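Local coordinates for protein Ser-thr phosphatase MSPP (PDB 2JFS) that probably removes phosphate from serine and threonine residues of proteins, as a metal-dependent phosphatase of the PP2C family, at residues 21-26 against 34-39. Residues are numbered along the deposited sequence; the frame is centred on the assembly and turned at random.
With MN (manganese (II) ion), chain B; MN (manganese (II) ion), chain C.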
ATOM      1  N   ASN A  21      10.129 -11.981  -4.240  1.00 13.87           N
ATOM      2  CA  ASN A  21       9.427 -10.732  -4.048  1.00 13.42           C
ATOM      3  C   ASN A  21       7.931 -10.969  -4.195  1.00 13.80           C
ATOM      4  O   ASN A  21       7.433 -11.301  -5.300  1.00 14.48           O
ATOM      5  CB  ASN A  21       9.916  -9.680  -5.033  1.00 12.65           C
ATOM      6  CG  ASN A  21       9.384  -8.273  -4.699  1.00 14.69           C
ATOM      7  OD1 ASN A  21       8.516  -8.093  -3.817  1.00 14.40           O
ATOM      8  ND2 ASN A  21       9.909  -7.269  -5.373  1.00 17.29           N
ATOM      9  N   GLN A  22       7.214 -10.834  -3.083  1.00 12.91           N
ATOM     10  CA  GLN A  22       5.771 -11.079  -3.077  1.00 12.69           C
ATOM     11  C   GLN A  22       4.934  -9.796  -3.059  1.00 13.51           C
ATOM     12  O   GLN A  22       3.705  -9.852  -2.928  1.00 13.20           O
ATOM     13  CB  GLN A  22       5.366 -12.011  -1.940  1.00 13.05           C
ATOM     14  CG  GLN A  22       6.042 -13.387  -2.038  1.00 13.47           C
ATOM     15  CD  GLN A  22       5.515 -14.353  -1.011  1.00 14.80           C
ATOM     16  OE1 GLN A  22       5.204 -13.977   0.113  1.00 16.32           O
ATOM     17  NE2 GLN A  22       5.406 -15.616  -1.409  1.00 15.90           N
ATOM     18  N   ASP A  23       5.622  -8.652  -3.164  1.00 11.63           N
ATOM     19  CA  ASP A  23       4.944  -7.335  -3.330  1.00 13.13           C
ATOM     20  C   ASP A  23       4.589  -7.173  -4.822  1.00 13.58           C
ATOM     21  O   ASP A  23       5.257  -7.725  -5.725  1.00 14.39           O
ATOM     22  CB  ASP A  23       5.848  -6.128  -3.001  1.00 13.00           C
ATOM     23  CG  ASP A  23       6.118  -5.931  -1.514  1.00 14.32           C
ATOM     24  OD1 ASP A  23       5.535  -6.609  -0.615  1.00 13.56           O
ATOM     25  OD2 ASP A  23       6.883  -4.955  -1.270  1.00 14.22           O
ATOM     26  N   ALA A  24       3.597  -6.334  -5.082  1.00 13.84           N
ATOM     27  CA  ALA A  24       3.232  -5.901  -6.429  1.00 13.74           C
ATOM     28  C   ALA A  24       2.810  -4.447  -6.352  1.00 13.70           C
ATOM     29  O   ALA A  24       2.403  -3.948  -5.277  1.00 12.80           O
ATOM     30  CB  ALA A  24       2.099  -6.741  -6.962  1.00 14.47           C
ATOM     31  N   CYS A  25       2.932  -3.737  -7.471  1.00 13.77           N
ATOM     32  CA  CYS A  25       2.413  -2.380  -7.527  1.00 15.39           C
ATOM     33  C   CYS A  25       1.801  -2.045  -8.857  1.00 14.06           C
ATOM     34  O   CYS A  25       1.961  -2.776  -9.842  1.00 15.25           O
ATOM     35  CB  CYS A  25       3.439  -1.320  -7.116  1.00 15.31           C
ATOM     36  SG  CYS A  25       4.860  -1.184  -8.224  1.00 21.54           S
ATOM     37  N   LEU A  26       1.058  -0.955  -8.858  1.00 14.25           N
ATOM     38  CA  LEU A  26       0.258  -0.529 -10.007  1.00 14.69           C
ATOM     39  C   LEU A  26       0.318   0.996 -10.063  1.00 14.64           C
ATOM     40  O   LEU A  26       0.199   1.672  -9.024  1.00 13.40           O
ATOM     41  CB  LEU A  26      -1.193  -1.022  -9.825  1.00 15.76           C
ATOM     42  CG  LEU A  26      -2.254  -0.609 -10.833  1.00 18.04           C
ATOM     43  CD1 LEU A  26      -1.884  -1.175 -12.203  1.00 20.16           C
ATOM     44  CD2 LEU A  26      -3.579  -1.128 -10.360  1.00 18.34           C
ATOM     45  N   VAL A  34      -0.461  -0.592  -4.064  1.00 12.55           N
ATOM     46  CA  VAL A  34       0.524  -1.564  -3.632  1.00 12.87           C
ATOM     47  C   VAL A  34      -0.232  -2.745  -3.047  1.00 12.78           C
ATOM     48  O   VAL A  34      -1.261  -2.566  -2.364  1.00 13.20           O
ATOM     49  CB  VAL A  34       1.455  -0.977  -2.561  1.00 13.44           C
ATOM     50  CG1 VAL A  34       2.347  -2.048  -1.961  1.00 15.25           C
ATOM     51  CG2 VAL A  34       2.322   0.115  -3.180  1.00 15.10           C
ATOM     52  N   ALA A  35       0.275  -3.950  -3.294  1.00 12.31           N
ATOM     53  CA  ALA A  35      -0.264  -5.171  -2.678  1.00 13.16           C
ATOM     54  C   ALA A  35       0.913  -5.990  -2.134  1.00 13.21           C
ATOM     55  O   ALA A  35       1.854  -6.260  -2.870  1.00 13.97           O
ATOM     56  CB  ALA A  35      -1.083  -5.995  -3.721  1.00 13.75           C
ATOM     57  N   ASP A  36       0.877  -6.319  -0.847  1.00 12.52           N
ATOM     58  CA  ASP A  36       1.939  -7.079  -0.184  1.00 12.37           C
ATOM     59  C   ASP A  36       1.443  -8.491   0.090  1.00 12.91           C
ATOM     60  O   ASP A  36       0.620  -8.719   0.971  1.00 12.91           O
ATOM     61  CB  ASP A  36       2.347  -6.356   1.103  1.00 13.34           C
ATOM     62  CG  ASP A  36       3.447  -7.071   1.847  1.00 13.53           C
ATOM     63  OD1 ASP A  36       3.783  -8.212   1.469  1.00 14.66           O
ATOM     64  OD2 ASP A  36       3.912  -6.461   2.835  1.00 14.20           O
ATOM     65  N   GLY A  37       1.873  -9.418  -0.747  1.00 12.98           N
ATOM     66  CA  GLY A  37       1.449 -10.802  -0.633  1.00 13.00           C
ATOM     67  C   GLY A  37       2.126 -11.558   0.503  1.00 13.20           C
ATOM     68  O   GLY A  37       3.248 -11.245   0.932  1.00 13.87           O
ATOM     69  N   PHE A  38       1.457 -12.594   0.996  1.00 13.36           N
ATOM     70  CA  PHE A  38       2.021 -13.399   2.063  1.00 13.50           C
ATOM     71  C   PHE A  38       1.634 -14.853   1.846  1.00 13.87           C
ATOM     72  O   PHE A  38       0.633 -15.159   1.170  1.00 13.67           O
ATOM     73  CB  PHE A  38       1.571 -12.924   3.469  1.00 14.67           C
ATOM     74  CG  PHE A  38       0.068 -12.954   3.687  1.00 15.81           C
ATOM     75  CD1 PHE A  38      -0.569 -14.131   4.094  1.00 17.36           C
ATOM     76  CD2 PHE A  38      -0.702 -11.808   3.445  1.00 16.19           C
ATOM     77  CE1 PHE A  38      -1.989 -14.180   4.314  1.00 14.70           C
ATOM     78  CE2 PHE A  38      -2.097 -11.836   3.663  1.00 17.87           C
ATOM     79  CZ  PHE A  38      -2.727 -13.007   4.073  1.00 15.61           C
ATOM     80  N   GLY A  39       2.397 -15.751   2.453  1.00 14.27           N
ATOM     81  CA  GLY A  39       2.152 -17.180   2.279  1.00 14.24           C
ATOM     82  C   GLY A  39       2.953 -17.769   1.131  1.00 13.34           C
ATOM     83  O   GLY A  39       3.676 -17.009   0.443  1.00 14.07           O
TER
HETATM   84 MN    MN B1234       4.795  -9.985   1.802  0.75 10.48          MN
HETATM   85 MN    MN C1235       5.832  -6.972   3.802  1.00  9.74          MN
HETATM   86  O   HOH W   1       5.111 -14.874   2.812  1.00 20.22           O
HETATM   87  O   HOH W   2       6.026 -11.950   1.645  1.00 14.36           O
HETATM   88  O   HOH W   3       5.987  -9.252   0.058  1.00 10.39           O
HETATM   89  O   HOH W   4       6.648  -6.124   1.919  1.00 10.17           O
HETATM   90  O   HOH W   5       6.459  -9.041   3.052  1.00 10.76           O
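The D23 carboxylate comes edge-on to D36, its OD1 over one face of the D36 carboxylate and 3.2 Å from D36 OD1, the planes 74° apart. Both oxygens are acceptors, an approach the metals and waters probably make tolerable. The oxygen edge of D36 points to two manganese ions: OD1 binds the first at 2.1 Å, OD2 the second at 2.2 Å. CG of D36 stands anti to the backbone N (chi1 -180°), which carries the carboxylate out to the metals. D23 touches neither metal; its OD1 accepts from two waters, one on each ion, while OD2 is held by T227 and S185. The extended Q22 side chain runs alongside 37-39, its NE2 donating to G39 O (2.9 Å), while OE1 accepts hydrogen bonds from a metal-bound water and from another that accepts from G39 N. Further along the hairpin of 23-28 and 31-38, A24 and A35 exchange backbone hydrogen bonds, their methyls facing helix 42-59; C25 and V34 face the other sheet of the PP2C beta sandwich. D36 and G37 O supply part of the first shell, which D186 and D224 help complete; D23 and Q22 form a second shell that accepts from metal-bound waters and so probably orients and polarises them.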